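Local structure of TetR transcriptional regulator (Chloroflexus aurantiacus, 3QBM) at residues F59-A62 against A63-R67; I85-L88 against D89-S93; L107-A110 against I111-D115. The protein probably binds DNA through a helix-turn-helix domain as a transcriptional regulator of the TetR family. All coordinates share one frame; numbering follows the deposited sequence.

Interaction 1 of 3, residues F59-A62 against A63-R67; sequences FDYA and AEKVR
Y61 and K65 run side by side along one turn of helix, and NZ of K65 donates a hydrogen bond of 2.7 Å to the phenolic OH of Y61. The tyrosine ring leans toward the C-terminal end because its CG stands anti to the backbone N (chi1 165°), while the lysine chain bends at chi2 and chi3 to meet it. A phenylalanine in place of Y61 would probably leave the K65 amine without this acceptor and its chain freer to swing. One turn on, NH1 of R67 bridges to OE1 of E64 at 2.7 Å, with the oxygen in the guanidinium plane; R67 also reaches E130, and D60 pairs with R123.

All this sits on helix 51-74, which in the TetR fold links the DNA-binding domain to the C-terminal regulatory domain, and i to i+4 backbone bonds carry it through. That from A63 N to F59 O is short, at 2.6 Å.

Apolar contact is lighter: CE2 of F59 lies 3.9 Å from CB of A63. A63 packs on V127, its small methyl group consistent with close helix packing, whereas the bulky F59 ring fills the junction with helices 105-113 and 118-144. The Y61 ring packs on helix 2-23.

Interaction 2 of 3, residues I85-L88 against D89-S93; sequences IAFL and DVFRS
The rings of F87 and F91, one helical turn apart, form an offset edge-to-face pair in which the edge of F91 is directed at the face of F87. The centroids are 5.6 Å apart with the planes at 65°; the nearest atoms, CE1 of F87 and CE2 of F91, come to 3.5 Å. Two different first torsions produce this meeting. F87, with CG anti to the backbone N (chi1 -174°), stands almost straight out from the helix, whereas F91, with CG anti to its carbonyl carbon, leans back toward it.

On another side of the helix, R92 grips D89 side-on. Its NH2 and NE both donate to the single oxygen OD1 of D89, at 2.9 Å from NH2 and 3.2 Å from NE, and this oxygen lies close to the guanidinium plane. Aspartate and arginine three residues apart suit this surface, since the long arginine can fold back at chi3 onto the short acid. A water lies near both OD2 of D89 and the backbone O of A86.

This part of helix 80-92, an element of the all-helical C-terminal domain of the TetR family, is two-sided, with A86, F87, L88, V90 and F91 buried and D89 and R92 partly exposed. Beneath the side chains run i to i+4 backbone bonds; that from N of F91 to O of F87 is weak at 3.5 Å, while R92 N meets L88 O at 2.9 Å. OG of S93 turns back to donate to O of V90 at 2.6 Å and also meets R69.

Farther out, F70 and W131 add their rings to those of both phenylalanines, building an aromatic cluster. L88 packs on L188 and Y185 of helix 179-196, and R92 also pairs with E182 and makes a cation-pi contact with Y185.

Interaction 3 of 3, residues L107-A110 against I111-D115; sequences LNTA and IESDD. With MG (magnesium ion), chain C.
A magnesium ion is bound by the backbone O of I111 at 2.0 Å and by OD1 of D114 at 2.1 Å, with four waters completing six ligands. The acid reaches the metal because CG of D114 stands between its backbone N and carbonyl carbon (chi1 55°). Its other oxygen, OD2, accepts from one metal-bound water, and D115 makes a salt bridge to R173 of the second subunit. The short side chain of aspartate suits a site so close to the main chain.

The site lies near the C-terminal end of helix 105-113 of the TetR-family C-terminal domain, where it meets the second subunit: I111 packs on N108 of that chain and A110 on its I174. Within the turn, O of T109 accepts twice from S113, from the backbone N and from OG, each at 2.8 Å, the hydroxyl coming from above the carbonyl plane. Serine is small enough to fold back in this way.

CD1 of L107 lies 4.1 Å from CD1 of I111, the two side chains side by side. E112 OE1 shares a water with O of N108 and also accepts from the backbone N of Y25.

From the N terminus the chain passes through interaction 1 on helix 51-74, then interaction 2 on helix 80-92, then interaction 3 on helix 105-113. Each joins residues about one turn apart on a single helix, so none closes a long loop and they neither nest nor cross. Interactions 1 and 3 touch directly: CD1 of F59 lies 3.5 Å from OG1 of T109, joining the long linking helix to the metal-bearing helix. The centre of interaction 2 lies about 17 Å from that of interaction 1 and about 22 Å from that of interaction 3, and it touches neither; it is tied to helix 51-74 through F70, while interaction 3 lies against the second subunit.

Interaction 1 of 3, residues F59-A62 against A63-R67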
loop_
_atom_site.group_PDB
_atom_site.type_symbol
_atom_site.label_atom_id
_atom_site.label_comp_id
_atom_site.label_asym_id
_atom_site.label_seq_id
_atom_site.Cartn_x
_atom_site.Cartn_y
_atom_site.Cartn_z
ATOM N N PHE A 59 -9.625 -14.502 4.310
ATOM C CA PHE A 59 -9.319 -13.689 3.132
ATOM C C PHE A 59 -10.352 -13.894 2.009
ATOM O O PHE A 59 -10.834 -12.919 1.408
ATOM C CB PHE A 59 -7.949 -13.956 2.547
ATOM C CG PHE A 59 -7.633 -13.060 1.379
ATOM C CD1 PHE A 59 -7.137 -11.799 1.596
ATOM C CD2 PHE A 59 -7.931 -13.451 0.071
ATOM C CE1 PHE A 59 -6.913 -10.937 0.524
ATOM C CE2 PHE A 59 -7.703 -12.605 -1.002
ATOM C CZ PHE A 59 -7.190 -11.373 -0.784
ATOM N N ASP A 60 -10.667 -15.148 1.701
ATOM C CA ASP A 60 -11.655 -15.453 0.643
ATOM C C ASP A 60 -12.948 -14.687 0.903
ATOM O O ASP A 60 -13.605 -14.211 -0.028
ATOM C CB ASP A 60 -11.916 -16.962 0.554
ATOM C CG ASP A 60 -10.753 -17.704 -0.019
ATOM O OD1 ASP A 60 -9.814 -17.078 -0.578
ATOM O OD2 ASP A 60 -10.718 -18.933 0.141
ATOM N N TYR A 61 -13.267 -14.509 2.177
ATOM C CA TYR A 61 -14.446 -13.781 2.602
ATOM C C TYR A 61 -14.310 -12.289 2.357
ATOM O O TYR A 61 -15.264 -11.627 1.918
ATOM C CB TYR A 61 -14.690 -14.028 4.072
ATOM C CG TYR A 61 -15.643 -13.072 4.700
ATOM C CD1 TYR A 61 -17.020 -13.306 4.666
ATOM C CD2 TYR A 61 -15.185 -11.947 5.355
ATOM C CE1 TYR A 61 -17.905 -12.414 5.243
ATOM C CE2 TYR A 61 -16.067 -11.040 5.936
ATOM C CZ TYR A 61 -17.426 -11.290 5.880
ATOM O OH TYR A 61 -18.308 -10.406 6.456
ATOM N N ALA A 62 -13.149 -11.760 2.727
ATOM C CA ALA A 62 -12.804 -10.367 2.460
ATOM C C ALA A 62 -12.802 -10.117 0.948
ATOM O O ALA A 62 -13.354 -9.122 0.500
ATOM C CB ALA A 62 -11.453 -10.024 3.083
ATOM N N ALA A 63 -12.238 -11.042 0.173
ATOM C CA ALA A 63 -12.210 -10.924 -1.284
ATOM C C ALA A 63 -13.629 -10.871 -1.855
ATOM O O ALA A 63 -13.925 -10.013 -2.677
ATOM C CB ALA A 63 -11.417 -12.047 -1.925
ATOM N N GLU A 64 -14.511 -11.762 -1.391
ATOM C CA GLU A 64 -15.904 -11.757 -1.859
ATOM C C GLU A 64 -16.608 -10.462 -1.487
ATOM O O GLU A 64 -17.408 -9.931 -2.261
ATOM C CB GLU A 64 -16.682 -12.958 -1.307
ATOM C CG GLU A 64 -18.188 -12.962 -1.702
ATOM C CD GLU A 64 -18.458 -13.063 -3.205
ATOM O OE1 GLU A 64 -17.563 -13.494 -3.978
ATOM O OE2 GLU A 64 -19.601 -12.730 -3.612
ATOM N N LYS A 65 -16.324 -9.932 -0.316
ATOM C CA LYS A 65 -16.969 -8.687 0.073
ATOM C C LYS A 65 -16.577 -7.492 -0.835
ATOM O O LYS A 65 -17.416 -6.704 -1.262
ATOM C CB LYS A 65 -16.573 -8.371 1.480
ATOM C CG LYS A 65 -17.369 -7.268 2.120
ATOM C CD LYS A 65 -17.919 -7.740 3.462
ATOM C CE LYS A 65 -19.079 -8.699 3.239
ATOM N NZ LYS A 65 -19.727 -9.136 4.498
ATOM N N VAL A 66 -15.281 -7.339 -1.041
ATOM C CA VAL A 66 -14.742 -6.366 -1.993
ATOM C C VAL A 66 -15.419 -6.533 -3.379
ATOM O O VAL A 66 -15.850 -5.555 -3.971
ATOM C CB VAL A 66 -13.201 -6.491 -2.048
ATOM C CG1 VAL A 66 -12.624 -5.753 -3.220
ATOM C CG2 VAL A 66 -12.580 -5.976 -0.726
ATOM N N ARG A 67 -15.546 -7.774 -3.836
ATOM C CA ARG A 67 -16.147 -8.118 -5.124
ATOM C C ARG A 67 -17.591 -7.608 -5.208
ATOM O O ARG A 67 -17.951 -7.014 -6.220
ATOM C CB ARG A 67 -16.091 -9.638 -5.348
ATOM C CG ARG A 67 -16.503 -10.148 -6.710
ATOM C CD ARG A 67 -16.265 -11.652 -6.851
ATOM N NE ARG A 67 -14.838 -11.966 -6.682
ATOM C CZ ARG A 67 -14.292 -12.698 -5.699
ATOM N NH1 ARG A 67 -15.024 -13.283 -4.759
ATOM N NH2 ARG A 67 -12.974 -12.879 -5.672
#

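Interaction 2 of 3, residues I85-L88 against D89-S93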
loop_
_atom_site.group_PDB
_atom_site.type_symbol
_atom_site.label_atom_id
_atom_site.label_comp_id
_atom_site.label_asym_id
_atom_site.label_seq_id
_atom_site.Cartn_x
_atom_site.Cartn_y
_atom_site.Cartn_z
ATOM N N ILE A 85 -14.727 5.129 -14.378
ATOM C CA ILE A 85 -14.667 6.160 -13.335
ATOM C C ILE A 85 -15.423 5.682 -12.048
ATOM O O ILE A 85 -15.032 5.993 -10.941
ATOM C CB ILE A 85 -15.190 7.510 -13.911
ATOM C CG1 ILE A 85 -14.233 8.032 -14.964
ATOM C CG2 ILE A 85 -15.411 8.546 -12.787
ATOM C CD1 ILE A 85 -14.624 9.349 -15.597
ATOM N N ALA A 86 -16.452 4.863 -12.199
ATOM C CA ALA A 86 -17.183 4.326 -11.044
ATOM C C ALA A 86 -16.280 3.373 -10.274
ATOM O O ALA A 86 -16.403 3.238 -9.058
ATOM C CB ALA A 86 -18.470 3.630 -11.488
ATOM N N PHE A 87 -15.362 2.705 -10.977
ATOM C CA PHE A 87 -14.328 1.883 -10.296
ATOM C C PHE A 87 -13.456 2.753 -9.364
ATOM O O PHE A 87 -13.201 2.381 -8.205
ATOM C CB PHE A 87 -13.493 1.159 -11.346
ATOM C CG PHE A 87 -12.499 0.190 -10.797
ATOM C CD1 PHE A 87 -11.219 0.617 -10.435
ATOM C CD2 PHE A 87 -12.819 -1.148 -10.665
ATOM C CE1 PHE A 87 -10.264 -0.280 -9.942
ATOM C CE2 PHE A 87 -11.851 -2.059 -10.160
ATOM C CZ PHE A 87 -10.596 -1.619 -9.818
ATOM N N LEU A 88 -13.045 3.924 -9.845
ATOM C CA LEU A 88 -12.355 4.902 -9.013
ATOM C C LEU A 88 -13.246 5.325 -7.841
ATOM O O LEU A 88 -12.769 5.409 -6.691
ATOM C CB LEU A 88 -11.938 6.157 -9.798
ATOM C CG LEU A 88 -11.280 6.022 -11.164
ATOM C CD1 LEU A 88 -11.020 7.377 -11.815
ATOM C CD2 LEU A 88 -9.980 5.221 -11.049
ATOM N N ASP A 89 -14.533 5.554 -8.110
ATOM C CA ASP A 89 -15.442 6.033 -7.100
ATOM C C ASP A 89 -15.610 5.021 -5.956
ATOM O O ASP A 89 -15.756 5.410 -4.805
ATOM C CB ASP A 89 -16.799 6.386 -7.676
ATOM C CG ASP A 89 -17.650 7.077 -6.670
ATOM O OD1 ASP A 89 -17.229 8.145 -6.195
ATOM O OD2 ASP A 89 -18.683 6.521 -6.291
ATOM N N VAL A 90 -15.570 3.728 -6.275
ATOM C CA VAL A 90 -15.617 2.705 -5.234
ATOM C C VAL A 90 -14.448 2.948 -4.258
ATOM O O VAL A 90 -14.650 2.994 -3.043
ATOM C CB VAL A 90 -15.569 1.257 -5.833
ATOM C CG1 VAL A 90 -15.421 0.210 -4.728
ATOM C CG2 VAL A 90 -16.835 0.984 -6.663
ATOM N N PHE A 91 -13.216 3.072 -4.781
ATOM C CA PHE A 91 -12.060 3.336 -3.928
ATOM C C PHE A 91 -12.197 4.646 -3.140
ATOM O O PHE A 91 -11.886 4.693 -1.941
ATOM C CB PHE A 91 -10.788 3.362 -4.768
ATOM C CG PHE A 91 -10.224 2.006 -5.044
ATOM C CD1 PHE A 91 -9.573 1.319 -4.041
ATOM C CD2 PHE A 91 -10.302 1.434 -6.291
ATOM C CE1 PHE A 91 -9.007 0.098 -4.279
ATOM C CE2 PHE A 91 -9.702 0.216 -6.528
ATOM C CZ PHE A 91 -9.091 -0.456 -5.529
ATOM N N ARG A 92 -12.659 5.693 -3.802
ATOM C CA ARG A 92 -12.877 6.953 -3.142
ATOM C C ARG A 92 -13.814 6.813 -1.937
ATOM O O ARG A 92 -13.572 7.429 -0.865
ATOM C CB ARG A 92 -13.409 8.006 -4.126
ATOM C CG ARG A 92 -13.560 9.347 -3.466
ATOM C CD ARG A 92 -13.827 10.469 -4.411
ATOM N NE ARG A 92 -15.087 10.319 -5.101
ATOM C CZ ARG A 92 -15.703 11.291 -5.788
ATOM N NH1 ARG A 92 -15.245 12.537 -5.823
ATOM N NH2 ARG A 92 -16.850 11.024 -6.385
ATOM N N SER A 93 -14.839 5.973 -2.087
ATOM C CA SER A 93 -15.826 5.769 -1.001
ATOM C C SER A 93 -15.256 5.086 0.236
ATOM O O SER A 93 -15.910 5.079 1.309
ATOM C CB SER A 93 -17.051 5.007 -1.511
ATOM O OG SER A 93 -16.774 3.619 -1.629
HETATM O O HOH W 1 -19.218 3.785 -7.810
#

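Interaction 3 of 3, residues L107-A110 against I111-D115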
loop_
_atom_site.group_PDB
_atom_site.type_symbol
_atom_site.label_atom_id
_atom_site.label_comp_id
_atom_site.label_asym_id
_atom_site.label_seq_id
_atom_site.Cartn_x
_atom_site.Cartn_y
_atom_site.Cartn_z
ATOM N N LEU A 107 -5.041 -4.497 -0.174
ATOM C CA LEU A 107 -3.861 -3.721 0.193
ATOM C C LEU A 107 -3.240 -4.253 1.486
ATOM O O LEU A 107 -2.028 -4.502 1.557
ATOM C CB LEU A 107 -4.218 -2.235 0.351
ATOM C CG LEU A 107 -3.201 -1.237 0.909
ATOM C CD1 LEU A 107 -1.956 -1.165 0.020
ATOM C CD2 LEU A 107 -3.814 0.174 1.149
ATOM N N ASN A 108 -4.042 -4.380 2.526
ATOM C CA ASN A 108 -3.505 -4.796 3.807
ATOM C C ASN A 108 -2.857 -6.206 3.746
ATOM O O ASN A 108 -1.782 -6.435 4.327
ATOM C CB ASN A 108 -4.591 -4.761 4.875
ATOM C CG ASN A 108 -5.063 -3.354 5.213
ATOM O OD1 ASN A 108 -4.462 -2.344 4.814
ATOM N ND2 ASN A 108 -6.180 -3.286 5.940
ATOM N N THR A 109 -3.503 -7.162 3.063
ATOM C CA THR A 109 -2.984 -8.517 2.950
ATOM C C THR A 109 -1.780 -8.546 2.018
ATOM O O THR A 109 -0.869 -9.331 2.254
ATOM C CB THR A 109 -4.060 -9.520 2.489
ATOM O OG1 THR A 109 -5.194 -9.477 3.382
ATOM C CG2 THR A 109 -3.492 -10.949 2.381
ATOM N N ALA A 110 -1.728 -7.649 1.019
ATOM C CA ALA A 110 -0.579 -7.579 0.137
ATOM C C ALA A 110 0.680 -7.286 0.922
ATOM O O ALA A 110 1.674 -7.951 0.709
ATOM C CB ALA A 110 -0.753 -6.479 -0.941
ATOM N N ILE A 111 0.655 -6.238 1.751
ATOM C CA ILE A 111 1.847 -5.844 2.487
ATOM C C ILE A 111 2.345 -6.962 3.419
ATOM O O ILE A 111 3.547 -7.202 3.528
ATOM C CB ILE A 111 1.645 -4.513 3.253
ATOM C CG1 ILE A 111 1.945 -3.315 2.347
ATOM C CG2 ILE A 111 2.570 -4.407 4.471
ATOM C CD1 ILE A 111 1.321 -3.356 1.029
ATOM N N GLU A 112 1.424 -7.671 4.077
ATOM C CA GLU A 112 1.851 -8.757 4.962
ATOM C C GLU A 112 2.340 -9.989 4.218
ATOM O O GLU A 112 3.392 -10.563 4.559
ATOM C CB GLU A 112 0.729 -9.186 5.904
ATOM C CG GLU A 112 1.245 -10.235 6.938
ATOM C CD GLU A 112 0.414 -10.344 8.208
ATOM O OE1 GLU A 112 -0.715 -9.835 8.227
ATOM O OE2 GLU A 112 0.923 -10.916 9.205
ATOM N N SER A 113 1.579 -10.402 3.206
ATOM C CA SER A 113 1.842 -11.674 2.525
ATOM C C SER A 113 2.927 -11.649 1.457
ATOM O O SER A 113 3.489 -12.690 1.130
ATOM C CB SER A 113 0.558 -12.209 1.881
ATOM O OG SER A 113 0.140 -11.425 0.747
ATOM N N ASP A 114 3.207 -10.482 0.876
ATOM C CA ASP A 114 4.058 -10.467 -0.294
ATOM C C ASP A 114 5.405 -11.213 -0.073
ATOM O O ASP A 114 5.848 -11.892 -0.961
ATOM C CB ASP A 114 4.224 -9.052 -0.890
ATOM C CG ASP A 114 4.726 -8.017 0.109
ATOM O OD1 ASP A 114 4.995 -8.331 1.289
ATOM O OD2 ASP A 114 4.871 -6.849 -0.319
ATOM N N ASP A 115 6.015 -11.127 1.106
ATOM C CA ASP A 115 7.313 -11.772 1.361
ATOM C C ASP A 115 7.216 -12.805 2.489
ATOM O O ASP A 115 8.233 -13.238 3.054
ATOM C CB ASP A 115 8.374 -10.696 1.674
ATOM C CG ASP A 115 8.626 -9.786 0.502
ATOM O OD1 ASP A 115 9.292 -10.255 -0.425
ATOM O OD2 ASP A 115 8.161 -8.610 0.467
HETATM MG MG MG C . 5.517 -7.227 3.064
HETATM O O HOH W 2 -2.173 -8.025 6.854
HETATM O O HOH W 3 5.704 -9.297 3.980
HETATM O O HOH W 4 5.330 -5.475 1.961
HETATM O O HOH W 5 7.575 -7.432 2.529
HETATM O O HOH W 6 5.915 -6.188 4.710
#